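Long-range contacts in histone-lysine N-methyltransferase, H3 lysine-9 specific SUVH6 (Arabidopsis thaliana, PDB 6A5N), which catalyses methylation of a histone H3 tail lysine and binds DNA through its SRA domain, probably at methylated cytosine as related SRA proteins do: residues E77-M82 with Q483-P488; E12-F17 with R81-I86; R172-K177 with G188-D193. The protein carries 1 engineered substitution. All coordinates share one frame; numbering follows the deposited sequence.

Contact 1: residues E77-M82 with Q483-P488; sequences EFQYRM and QDNIPP. With nucleotides of chain B.
Glu77 of the SRA domain reaches across to Asn485, Pro487 and Pro488 of a SET-domain loop. The two segments are some 400 residues apart, and their meeting is a domain-domain contact between a short edge strand, 77-78, and a loop without regular structure. Glu77 and Asn485 carry most of it. The side chain of Glu77 crosses the two prolines at a slant. Its OE2 lies 3.1 Å from CD of Pro488. The same oxygen is 3.5 Å from CA of Pro487. Further back, CG of Glu77 sits 4.0 Å from CG of Pro487. CG stands beside the backbone N (chi1 -58°), and a bend at chi2 (-146°) turns the acid group onto the prolines. The other oxygen, OE1, has its polar partner outside the two segments, the hydroxyl of Ser372. With an alanine here, that hydroxyl would probably lose its carboxylate mate and a gap would open against the two prolines. Asn485 approaches the backbone side of Glu77, and the CB atoms of the two residues are 4.2 Å apart. OD1 of Asn485 accepts a hydrogen bond from the backbone N of Ile375. Gln79 extends its chain toward this amide, with the two amide planes 72° apart. The modelled approach of their ends is too close to be trusted. Beyond Gln79 the chain turns away from the SET loop to DNA, where the backbone N of Arg81 gives a hydrogen bond of 2.8 Å to OP1 of DG10 of chain B. On the Asn485 side one water bridges the domains. It donates to O of Glu77 at 2.7 Å and accepts from ND2 of Asn485 at 2.6 Å.

Contact 2: residues E12-F17 with R81-I86; sequences ETLRLF and RMELNI. With nucleotides of chain B; nucleotides of chain C.
Thr13, Leu14 and Phe17 of helix 4-30 pack on Glu83 and Ile86 of helix 81-87. This is helix-helix packing, with the local axes 134° apart and 10.8 Å at closest approach. Arg81 turns to DNA, and its NH1 gives a hydrogen bond of 3.2 Å to OP1 of DA9 of chain B. Met82 leads its end away from helix 4-30. Its CE lies 3.6 Å from OP1 of DG10 of chain C. Glu83 comes next and crosses Phe17 at about a right angle. Its CG touches CE2 of the Phe17 ring at 3.7 Å, and the carboxylate and ring planes are 18° apart. OE1 of Glu83 packs on CD2 of Leu14 at 3.6 Å, while OE2 accepts from the backbone N of Gln79 and of Tyr80. Asn85 faces the DNA of chain C and donates a hydrogen bond from ND2 to O of Lys91. Ile86 closes the packing. Its CG1 takes the crowded position between backbone N and carbonyl carbon (chi1 78°), which carries CD1 to helix 4-30. That methyl meets CG2 of Thr13 at 4.2 Å and CB of Phe17 at 3.8 Å.

Contact 3: residues R172-K177 with G188-D193; sequences RVIRGK and GNYVYD. With nucleotides of chain B.
Tyr190 brings its ring obliquely against Gly176, with CD2 3.7 Å from the CA of that glycine. Gly176 has no side chain to come between its CA and the ring. At its base, CB of Tyr190 packs on CG2 of Ile174 at 3.6 Å. The ring points its far end at the DNA. Its OH donates a very short hydrogen bond of 2.5 Å to OP2 of DG10 of chain B, which lies in the ring plane at the edge. Tyr192 comes off the same face of the sheet. Its ring edge meets the aliphatic part of Arg172, with CE1 3.7 Å from CG. The guanidinium of Arg172 is held by the carbonyls of Ile65, Gly67 and Ile89. The two segments are neighbouring antiparallel strands in the mixed sheet of the SRA domain. Arg175 and Val191 form the hydrogen-bonded pair, and the nearly straight bond from Val191 N to Arg175 O has an angle of 175° at the hydrogen. Val173 O takes the N-H of Asp193 at 2.7 Å, and Asn189 O takes that of Lys177. On the other edge of strand 190-206, Asn189 and Tyr190 both face Phe78 in a classic beta bulge. The face opposite Tyr190 carries Arg175 and Val191. The first torsion of Arg175 (chi1 61°) brings its CG and CD alongside Asp193, with CD 3.1 Å from OD2 of Asp193. NE of Arg175 is 4.5 Å from OD2 of Asp193, too far for a salt bridge.

How the contacts relate
Contact 1 is the partly buried one and joins the SRA and SET domains. Contacts 2 and 3 are buried. Contact 1 relies on a carboxylate, amides, prolines and a bridging water. Contact 2 is mainly apolar, with one acid crossing a phenyl ring. Contact 3 is backbone pairing within a sheet. Contacts 1 and 2 share Arg81 and Met82 of helix 81-87, and a salt bridge from Arg15 to Asp484 ties helix 4-30 to the SET loop. Contacts 1 and 3 meet where strand 77-78 pairs with strand 190-206, Phe78 beside Tyr190. All three contacts border the DNA backbone of chain B, because Arg81 of contacts 1 and 2 and Tyr190 of contact 3 each bond to its phosphates.

Contact 1: residues E77-M82 with Q483-P488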
# COMPACT_ATOMS: atom_id res chain seq x y z
N GLU A 77 -2.66 -1.85 -8.13
CA GLU A 77 -3.89 -1.37 -7.52
C GLU A 77 -3.90 0.14 -7.32
O GLU A 77 -2.87 0.75 -7.02
CB GLU A 77 -4.11 -2.07 -6.18
CG GLU A 77 -4.18 -3.57 -6.32
CD GLU A 77 -5.14 -4.21 -5.34
OE1 GLU A 77 -5.47 -3.58 -4.31
OE2 GLU A 77 -5.58 -5.33 -5.63
N PHE A 78 -5.08 0.74 -7.49
CA PHE A 78 -5.22 2.17 -7.28
C PHE A 78 -6.44 2.43 -6.38
O PHE A 78 -7.27 1.53 -6.19
CB PHE A 78 -5.33 2.88 -8.62
CG PHE A 78 -4.20 2.55 -9.56
CD1 PHE A 78 -4.28 1.46 -10.42
CD2 PHE A 78 -3.04 3.32 -9.57
CE1 PHE A 78 -3.24 1.15 -11.26
CE2 PHE A 78 -1.99 3.02 -10.42
CZ PHE A 78 -2.09 1.93 -11.26
N GLN A 79 -6.54 3.63 -5.81
CA GLN A 79 -7.66 3.94 -4.95
C GLN A 79 -8.46 5.01 -5.66
O GLN A 79 -9.68 5.06 -5.56
CB GLN A 79 -7.19 4.42 -3.55
CG GLN A 79 -6.46 3.33 -2.74
CD GLN A 79 -6.01 3.78 -1.35
OE1 GLN A 79 -6.54 4.75 -0.79
NE2 GLN A 79 -5.05 3.06 -0.78
N TYR A 80 -7.74 5.82 -6.42
CA TYR A 80 -8.34 6.94 -7.12
C TYR A 80 -8.18 6.83 -8.64
O TYR A 80 -7.11 6.44 -9.15
CB TYR A 80 -7.73 8.26 -6.63
CG TYR A 80 -8.16 8.64 -5.23
CD1 TYR A 80 -9.40 9.22 -4.99
CD2 TYR A 80 -7.32 8.43 -4.14
CE1 TYR A 80 -9.79 9.56 -3.71
CE2 TYR A 80 -7.70 8.77 -2.86
CZ TYR A 80 -8.94 9.34 -2.65
OH TYR A 80 -9.33 9.70 -1.38
N ARG A 81 -9.23 7.21 -9.36
CA ARG A 81 -9.17 7.36 -10.80
C ARG A 81 -8.06 8.34 -11.18
O ARG A 81 -7.46 8.23 -12.25
CB ARG A 81 -10.53 7.83 -11.32
CG ARG A 81 -11.55 6.70 -11.45
CD ARG A 81 -11.22 5.84 -12.69
NE ARG A 81 -11.12 6.72 -13.84
CZ ARG A 81 -12.16 7.06 -14.60
NH1 ARG A 81 -13.36 6.55 -14.35
NH2 ARG A 81 -12.01 7.89 -15.61
N MET A 82 -7.78 9.27 -10.29
CA MET A 82 -6.79 10.31 -10.55
C MET A 82 -5.34 9.79 -10.69
O MET A 82 -4.51 10.37 -11.42
CB MET A 82 -6.87 11.34 -9.42
CG MET A 82 -6.53 12.72 -9.87
SD MET A 82 -7.53 13.19 -11.31
CE MET A 82 -6.56 14.61 -11.84
N GLN A 483 4.18 0.41 2.15
CA GLN A 483 4.49 1.57 1.32
C GLN A 483 3.89 1.46 -0.09
O GLN A 483 4.12 2.33 -0.94
CB GLN A 483 6.01 1.78 1.25
CG GLN A 483 6.81 0.55 0.81
CD GLN A 483 8.25 0.89 0.52
OE1 GLN A 483 8.77 1.92 0.95
NE2 GLN A 483 8.91 0.02 -0.24
N ASP A 484 3.12 0.40 -0.34
CA ASP A 484 2.35 0.32 -1.58
C ASP A 484 0.91 -0.04 -1.28
O ASP A 484 0.61 -0.63 -0.25
CB ASP A 484 2.92 -0.74 -2.55
CG ASP A 484 4.33 -0.46 -3.01
OD1 ASP A 484 4.78 0.70 -2.95
OD2 ASP A 484 4.99 -1.42 -3.48
N ASN A 485 0.01 0.29 -2.20
CA ASN A 485 -1.24 -0.42 -2.25
C ASN A 485 -0.90 -1.83 -2.72
O ASN A 485 -0.52 -2.02 -3.88
CB ASN A 485 -2.25 0.25 -3.17
CG ASN A 485 -2.69 1.61 -2.66
OD1 ASN A 485 -3.45 1.70 -1.69
ND2 ASN A 485 -2.23 2.66 -3.30
N ILE A 486 -0.99 -2.80 -1.82
CA ILE A 486 -0.50 -4.14 -2.11
C ILE A 486 -1.66 -5.01 -2.57
O ILE A 486 -2.65 -5.13 -1.87
CB ILE A 486 0.15 -4.79 -0.88
CG1 ILE A 486 1.09 -3.80 -0.17
CG2 ILE A 486 0.87 -6.08 -1.26
CD1 ILE A 486 1.51 -4.24 1.22
N PRO A 487 -1.53 -5.61 -3.76
CA PRO A 487 -2.55 -6.52 -4.27
C PRO A 487 -2.73 -7.71 -3.32
O PRO A 487 -1.76 -8.08 -2.65
CB PRO A 487 -1.98 -6.98 -5.61
CG PRO A 487 -0.95 -5.97 -5.98
CD PRO A 487 -0.39 -5.46 -4.69
N PRO A 488 -3.93 -8.30 -3.28
CA PRO A 488 -4.14 -9.51 -2.46
C PRO A 488 -3.17 -10.62 -2.84
O PRO A 488 -2.88 -10.74 -4.03
CB PRO A 488 -5.57 -9.93 -2.81
CG PRO A 488 -6.21 -8.72 -3.43
CD PRO A 488 -5.10 -7.99 -4.11
P DG B 10 -12.91 7.79 -7.71
OP1 DG B 10 -11.44 8.02 -7.77
OP2 DG B 10 -13.43 6.42 -7.51
O5' DG B 10 -13.54 8.63 -6.50
C5' DG B 10 -13.07 9.92 -6.23
C4' DG B 10 -14.07 10.68 -5.39
O4' DG B 10 -15.30 10.85 -6.13
C3' DG B 10 -14.47 9.99 -4.09
O3' DG B 10 -14.01 10.79 -3.00
C2' DG B 10 -16.01 9.91 -4.15
C1' DG B 10 -16.33 10.98 -5.19
N9 DG B 10 -17.63 10.83 -5.86
C8 DG B 10 -18.18 9.69 -6.38
N7 DG B 10 -19.35 9.87 -6.93
C5 DG B 10 -19.59 11.23 -6.77
C6 DG B 10 -20.71 12.02 -7.16
O6 DG B 10 -21.73 11.66 -7.76
N1 DG B 10 -20.54 13.36 -6.80
C2 DG B 10 -19.44 13.86 -6.14
N2 DG B 10 -19.45 15.17 -5.87
N3 DG B 10 -18.40 13.13 -5.77
C4 DG B 10 -18.54 11.83 -6.12
P DA B 9 -16.00 5.33 -12.17
OP1 DA B 9 -14.82 4.49 -12.43
OP2 DA B 9 -16.65 5.28 -10.84
O5' DA B 9 -15.58 6.85 -12.46
C5' DA B 9 -16.14 7.91 -11.68
C4' DA B 9 -15.06 8.61 -10.89
O4' DA B 9 -15.46 9.97 -10.62
C3' DA B 9 -14.83 8.04 -9.51
O3' DA B 9 -13.56 8.50 -9.01
C2' DA B 9 -16.01 8.62 -8.74
C1' DA B 9 -16.12 10.01 -9.36
N9 DA B 9 -17.49 10.44 -9.61
C8 DA B 9 -18.57 9.65 -9.83
N7 DA B 9 -19.67 10.30 -10.06
C5 DA B 9 -19.28 11.64 -9.98
C6 DA B 9 -19.99 12.86 -10.13
N6 DA B 9 -21.30 12.91 -10.39
N1 DA B 9 -19.30 14.00 -10.00
C2 DA B 9 -17.99 13.94 -9.73
N3 DA B 9 -17.22 12.86 -9.56
C4 DA B 9 -17.94 11.74 -9.71
O HOH W 1 -1.48 2.69 -5.81

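Contact 2: residues E12-F17 with R81-I86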
# COMPACT_ATOMS: atom_id res chain seq x y z
N GLU A 12 7.43 5.09 -7.03
CA GLU A 12 7.74 6.27 -6.23
C GLU A 12 6.77 7.42 -6.54
O GLU A 12 6.46 8.22 -5.66
CB GLU A 12 9.21 6.69 -6.44
CG GLU A 12 9.93 7.14 -5.17
CD GLU A 12 9.78 6.18 -3.98
OE1 GLU A 12 9.57 4.96 -4.19
OE2 GLU A 12 9.85 6.66 -2.82
N THR A 13 6.27 7.49 -7.77
CA THR A 13 5.29 8.52 -8.12
C THR A 13 3.99 8.31 -7.34
O THR A 13 3.43 9.27 -6.79
CB THR A 13 5.00 8.55 -9.63
OG1 THR A 13 6.24 8.67 -10.35
CG2 THR A 13 4.11 9.72 -10.00
N LEU A 14 3.54 7.07 -7.26
CA LEU A 14 2.32 6.76 -6.51
C LEU A 14 2.52 6.97 -5.01
O LEU A 14 1.63 7.48 -4.32
CB LEU A 14 1.86 5.33 -6.80
CG LEU A 14 1.44 5.03 -8.23
CD1 LEU A 14 1.05 3.57 -8.37
CD2 LEU A 14 0.29 5.91 -8.65
N ARG A 15 3.69 6.57 -4.51
CA ARG A 15 4.06 6.81 -3.11
C ARG A 15 4.05 8.29 -2.78
O ARG A 15 3.51 8.70 -1.76
CB ARG A 15 5.44 6.25 -2.82
CG ARG A 15 5.46 4.79 -2.45
CD ARG A 15 6.86 4.22 -2.56
NE ARG A 15 6.81 2.76 -2.65
CZ ARG A 15 7.87 1.98 -2.88
NH1 ARG A 15 7.72 0.67 -2.95
NH2 ARG A 15 9.07 2.52 -3.03
N LEU A 16 4.64 9.09 -3.65
CA LEU A 16 4.60 10.53 -3.47
C LEU A 16 3.15 11.00 -3.42
O LEU A 16 2.75 11.63 -2.44
CB LEU A 16 5.38 11.24 -4.58
CG LEU A 16 5.69 12.70 -4.26
CD1 LEU A 16 6.78 12.77 -3.20
CD2 LEU A 16 6.12 13.46 -5.50
N PHE A 17 2.35 10.65 -4.43
CA PHE A 17 0.95 11.06 -4.47
C PHE A 17 0.17 10.76 -3.18
O PHE A 17 -0.55 11.62 -2.66
CB PHE A 17 0.23 10.39 -5.64
CG PHE A 17 -1.26 10.57 -5.62
CD1 PHE A 17 -1.84 11.72 -6.14
CD2 PHE A 17 -2.10 9.59 -5.10
CE1 PHE A 17 -3.21 11.89 -6.14
CE2 PHE A 17 -3.47 9.76 -5.08
CZ PHE A 17 -4.03 10.91 -5.60
N ARG A 81 -9.23 7.21 -9.36
CA ARG A 81 -9.17 7.36 -10.80
C ARG A 81 -8.06 8.34 -11.18
O ARG A 81 -7.46 8.23 -12.25
CB ARG A 81 -10.53 7.83 -11.32
CG ARG A 81 -11.55 6.70 -11.45
CD ARG A 81 -11.22 5.84 -12.69
NE ARG A 81 -11.12 6.72 -13.84
CZ ARG A 81 -12.16 7.06 -14.60
NH1 ARG A 81 -13.36 6.55 -14.35
NH2 ARG A 81 -12.01 7.89 -15.61
N MET A 82 -7.78 9.27 -10.29
CA MET A 82 -6.79 10.31 -10.55
C MET A 82 -5.34 9.79 -10.69
O MET A 82 -4.51 10.37 -11.42
CB MET A 82 -6.87 11.34 -9.42
CG MET A 82 -6.53 12.72 -9.87
SD MET A 82 -7.53 13.19 -11.31
CE MET A 82 -6.56 14.61 -11.84
N GLU A 83 -5.06 8.69 -9.99
CA GLU A 83 -3.76 8.03 -10.06
C GLU A 83 -3.48 7.55 -11.49
O GLU A 83 -2.36 7.72 -12.00
CB GLU A 83 -3.73 6.85 -9.08
CG GLU A 83 -4.16 7.21 -7.67
CD GLU A 83 -3.83 6.12 -6.69
OE1 GLU A 83 -2.64 5.77 -6.57
OE2 GLU A 83 -4.77 5.61 -6.05
N LEU A 84 -4.51 6.97 -12.11
CA LEU A 84 -4.44 6.58 -13.52
C LEU A 84 -4.02 7.76 -14.39
O LEU A 84 -3.19 7.61 -15.29
CB LEU A 84 -5.80 6.04 -14.01
CG LEU A 84 -6.47 4.99 -13.12
CD1 LEU A 84 -7.71 4.40 -13.77
CD2 LEU A 84 -5.49 3.89 -12.74
N ASN A 85 -4.56 8.95 -14.09
CA ASN A 85 -4.19 10.14 -14.85
C ASN A 85 -2.73 10.52 -14.64
O ASN A 85 -2.00 10.69 -15.61
CB ASN A 85 -5.12 11.31 -14.50
CG ASN A 85 -4.87 12.54 -15.37
OD1 ASN A 85 -4.00 13.36 -15.06
ND2 ASN A 85 -5.62 12.68 -16.45
N ILE A 86 -2.29 10.64 -13.38
CA ILE A 86 -0.90 11.06 -13.17
C ILE A 86 0.07 10.05 -13.78
O ILE A 86 1.18 10.42 -14.15
CB ILE A 86 -0.55 11.27 -11.66
CG1 ILE A 86 -0.32 9.95 -10.93
CG2 ILE A 86 -1.60 12.12 -10.96
CD1 ILE A 86 -0.03 10.11 -9.42
P DA B 9 -16.00 5.33 -12.17
OP1 DA B 9 -14.82 4.49 -12.43
OP2 DA B 9 -16.65 5.28 -10.84
O5' DA B 9 -15.58 6.85 -12.46
C5' DA B 9 -16.14 7.91 -11.68
C4' DA B 9 -15.06 8.61 -10.89
O4' DA B 9 -15.46 9.97 -10.62
C3' DA B 9 -14.83 8.04 -9.51
O3' DA B 9 -13.56 8.50 -9.01
C2' DA B 9 -16.01 8.62 -8.74
C1' DA B 9 -16.12 10.01 -9.36
N9 DA B 9 -17.49 10.44 -9.61
C8 DA B 9 -18.57 9.65 -9.83
N7 DA B 9 -19.67 10.30 -10.06
C5 DA B 9 -19.28 11.64 -9.98
C6 DA B 9 -19.99 12.86 -10.13
N6 DA B 9 -21.30 12.91 -10.39
N1 DA B 9 -19.30 14.00 -10.00
C2 DA B 9 -17.99 13.94 -9.73
N3 DA B 9 -17.22 12.86 -9.56
C4 DA B 9 -17.94 11.74 -9.71
P DG B 10 -12.91 7.79 -7.71
OP1 DG B 10 -11.44 8.02 -7.77
OP2 DG B 10 -13.43 6.42 -7.51
O5' DG B 10 -13.54 8.63 -6.50
C5' DG B 10 -13.07 9.92 -6.23
C4' DG B 10 -14.07 10.68 -5.39
O4' DG B 10 -15.30 10.85 -6.13
C3' DG B 10 -14.47 9.99 -4.09
O3' DG B 10 -14.01 10.79 -3.00
C2' DG B 10 -16.01 9.91 -4.15
C1' DG B 10 -16.33 10.98 -5.19
N9 DG B 10 -17.63 10.83 -5.86
C8 DG B 10 -18.18 9.69 -6.38
N7 DG B 10 -19.35 9.87 -6.93
C5 DG B 10 -19.59 11.23 -6.77
C6 DG B 10 -20.71 12.02 -7.16
O6 DG B 10 -21.73 11.66 -7.76
N1 DG B 10 -20.54 13.36 -6.80
C2 DG B 10 -19.44 13.86 -6.14
N2 DG B 10 -19.45 15.17 -5.87
N3 DG B 10 -18.40 13.13 -5.77
C4 DG B 10 -18.54 11.83 -6.12
P DG C 10 -6.41 18.39 -13.45
OP1 DG C 10 -5.16 17.81 -12.89
OP2 DG C 10 -6.56 19.86 -13.52
O5' DG C 10 -6.64 17.79 -14.90
C5' DG C 10 -6.86 16.40 -15.05
C4' DG C 10 -7.59 16.09 -16.34
O4' DG C 10 -8.91 16.66 -16.29
C3' DG C 10 -6.92 16.65 -17.60
O3' DG C 10 -6.51 15.56 -18.42
C2' DG C 10 -8.02 17.50 -18.28
C1' DG C 10 -9.29 16.99 -17.60
N9 DG C 10 -10.37 17.99 -17.56
C8 DG C 10 -10.30 19.27 -17.07
N7 DG C 10 -11.42 19.93 -17.17
C5 DG C 10 -12.29 19.03 -17.77
C6 DG C 10 -13.66 19.18 -18.15
O6 DG C 10 -14.39 20.16 -18.01
N1 DG C 10 -14.16 18.02 -18.74
C2 DG C 10 -13.43 16.87 -18.94
N2 DG C 10 -14.07 15.86 -19.52
N3 DG C 10 -12.16 16.72 -18.59
C4 DG C 10 -11.66 17.83 -18.02

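Contact 3: residues R172-K177 with G188-D193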
# COMPACT_ATOMS: atom_id res chain seq x y z
N ARG A 172 -6.19 -1.04 -22.75
CA ARG A 172 -5.94 -1.29 -21.34
C ARG A 172 -7.28 -1.41 -20.61
O ARG A 172 -8.17 -0.56 -20.80
CB ARG A 172 -5.06 -0.18 -20.72
CG ARG A 172 -3.58 -0.29 -21.11
CD ARG A 172 -2.68 0.77 -20.49
NE ARG A 172 -3.20 2.11 -20.71
CZ ARG A 172 -2.95 2.85 -21.78
NH1 ARG A 172 -2.18 2.40 -22.76
NH2 ARG A 172 -3.48 4.06 -21.88
N VAL A 173 -7.44 -2.48 -19.83
CA VAL A 173 -8.61 -2.68 -19.00
C VAL A 173 -8.25 -2.58 -17.51
O VAL A 173 -7.42 -3.37 -17.00
CB VAL A 173 -9.28 -4.05 -19.26
CG1 VAL A 173 -10.28 -4.38 -18.16
CG2 VAL A 173 -9.99 -4.05 -20.59
N ILE A 174 -8.86 -1.57 -16.87
CA ILE A 174 -8.92 -1.41 -15.42
C ILE A 174 -10.32 -1.78 -14.94
O ILE A 174 -11.29 -1.17 -15.39
CB ILE A 174 -8.64 0.06 -14.96
CG1 ILE A 174 -7.34 0.62 -15.54
CG2 ILE A 174 -8.64 0.18 -13.42
CD1 ILE A 174 -7.56 1.49 -16.75
N ARG A 175 -10.45 -2.75 -14.04
CA ARG A 175 -11.73 -2.98 -13.39
C ARG A 175 -11.75 -2.39 -11.98
O ARG A 175 -10.81 -2.59 -11.21
CB ARG A 175 -12.07 -4.48 -13.35
CG ARG A 175 -11.09 -5.34 -12.56
CD ARG A 175 -11.61 -6.77 -12.39
NE ARG A 175 -12.83 -6.81 -11.60
CZ ARG A 175 -12.87 -6.78 -10.27
NH1 ARG A 175 -11.73 -6.72 -9.58
NH2 ARG A 175 -14.02 -6.81 -9.63
N GLY A 176 -12.79 -1.62 -11.66
CA GLY A 176 -12.95 -1.13 -10.30
C GLY A 176 -13.92 -2.06 -9.57
O GLY A 176 -14.78 -2.63 -10.22
N LYS A 177 -13.78 -2.21 -8.25
CA LYS A 177 -14.65 -3.09 -7.46
C LYS A 177 -16.00 -2.37 -7.31
O LYS A 177 -16.03 -1.17 -7.50
CB LYS A 177 -14.02 -3.43 -6.10
CG LYS A 177 -13.69 -2.26 -5.17
CD LYS A 177 -13.03 -2.75 -3.87
CE LYS A 177 -13.97 -3.67 -3.09
NZ LYS A 177 -13.38 -4.24 -1.84
N GLY A 188 -8.05 -1.32 -2.92
CA GLY A 188 -8.35 -2.23 -4.02
C GLY A 188 -9.44 -1.70 -4.93
O GLY A 188 -10.20 -2.47 -5.52
N ASN A 189 -9.51 -0.38 -5.06
CA ASN A 189 -10.60 0.28 -5.78
C ASN A 189 -10.52 0.10 -7.29
O ASN A 189 -11.55 0.03 -7.96
CB ASN A 189 -10.62 1.77 -5.44
CG ASN A 189 -11.73 2.14 -4.45
OD1 ASN A 189 -12.19 1.30 -3.68
ND2 ASN A 189 -12.14 3.40 -4.48
N TYR A 190 -9.29 0.05 -7.81
CA TYR A 190 -9.04 -0.21 -9.22
C TYR A 190 -7.87 -1.17 -9.39
O TYR A 190 -6.82 -0.99 -8.75
CB TYR A 190 -8.78 1.10 -9.96
CG TYR A 190 -9.89 2.10 -9.80
CD1 TYR A 190 -9.81 3.12 -8.86
CD2 TYR A 190 -11.04 2.03 -10.58
CE1 TYR A 190 -10.82 4.04 -8.71
CE2 TYR A 190 -12.06 2.94 -10.43
CZ TYR A 190 -11.94 3.94 -9.49
OH TYR A 190 -12.96 4.85 -9.34
N VAL A 191 -8.05 -2.19 -10.23
CA VAL A 191 -6.97 -3.12 -10.62
C VAL A 191 -6.70 -3.05 -12.13
O VAL A 191 -7.62 -3.21 -12.94
CB VAL A 191 -7.29 -4.58 -10.26
CG1 VAL A 191 -6.05 -5.46 -10.42
CG2 VAL A 191 -7.82 -4.68 -8.85
N TYR A 192 -5.45 -2.80 -12.51
CA TYR A 192 -5.05 -2.90 -13.91
C TYR A 192 -5.06 -4.37 -14.30
O TYR A 192 -4.22 -5.14 -13.82
CB TYR A 192 -3.66 -2.29 -14.14
CG TYR A 192 -3.14 -2.49 -15.55
CD1 TYR A 192 -3.85 -2.02 -16.64
CD2 TYR A 192 -1.94 -3.15 -15.78
CE1 TYR A 192 -3.39 -2.20 -17.94
CE2 TYR A 192 -1.46 -3.33 -17.08
CZ TYR A 192 -2.20 -2.85 -18.14
OH TYR A 192 -1.76 -3.02 -19.43
N ASP A 193 -6.03 -4.76 -15.13
CA ASP A 193 -6.16 -6.16 -15.52
C ASP A 193 -5.36 -6.43 -16.78
O ASP A 193 -4.92 -7.56 -17.01
CB ASP A 193 -7.62 -6.56 -15.73
CG ASP A 193 -8.28 -7.11 -14.48
OD1 ASP A 193 -7.59 -7.37 -13.46
OD2 ASP A 193 -9.51 -7.34 -14.54
P DG B 10 -12.91 7.79 -7.71
OP1 DG B 10 -11.44 8.02 -7.77
OP2 DG B 10 -13.43 6.42 -7.51
O5' DG B 10 -13.54 8.63 -6.50
C5' DG B 10 -13.07 9.92 -6.23
C4' DG B 10 -14.07 10.68 -5.39
O4' DG B 10 -15.30 10.85 -6.13
C3' DG B 10 -14.47 9.99 -4.09
O3' DG B 10 -14.01 10.79 -3.00
C2' DG B 10 -16.01 9.91 -4.15
C1' DG B 10 -16.33 10.98 -5.19
N9 DG B 10 -17.63 10.83 -5.86
C8 DG B 10 -18.18 9.69 -6.38
N7 DG B 10 -19.35 9.87 -6.93
C5 DG B 10 -19.59 11.23 -6.77
C6 DG B 10 -20.71 12.02 -7.16
O6 DG B 10 -21.73 11.66 -7.76
N1 DG B 10 -20.54 13.36 -6.80
C2 DG B 10 -19.44 13.86 -6.14
N2 DG B 10 -19.45 15.17 -5.87
N3 DG B 10 -18.40 13.13 -5.77
C4 DG B 10 -18.54 11.83 -6.12
P DA B 9 -16.00 5.33 -12.17
OP1 DA B 9 -14.82 4.49 -12.43
OP2 DA B 9 -16.65 5.28 -10.84
O5' DA B 9 -15.58 6.85 -12.46
C5' DA B 9 -16.14 7.91 -11.68
C4' DA B 9 -15.06 8.61 -10.89
O4' DA B 9 -15.46 9.97 -10.62
C3' DA B 9 -14.83 8.04 -9.51
O3' DA B 9 -13.56 8.50 -9.01
C2' DA B 9 -16.01 8.62 -8.74
C1' DA B 9 -16.12 10.01 -9.36
N9 DA B 9 -17.49 10.44 -9.61
C8 DA B 9 -18.57 9.65 -9.83
N7 DA B 9 -19.67 10.30 -10.06
C5 DA B 9 -19.28 11.64 -9.98
C6 DA B 9 -19.99 12.86 -10.13
N6 DA B 9 -21.30 12.91 -10.39
N1 DA B 9 -19.30 14.00 -10.00
C2 DA B 9 -17.99 13.94 -9.73
N3 DA B 9 -17.22 12.86 -9.56
C4 DA B 9 -17.94 11.74 -9.71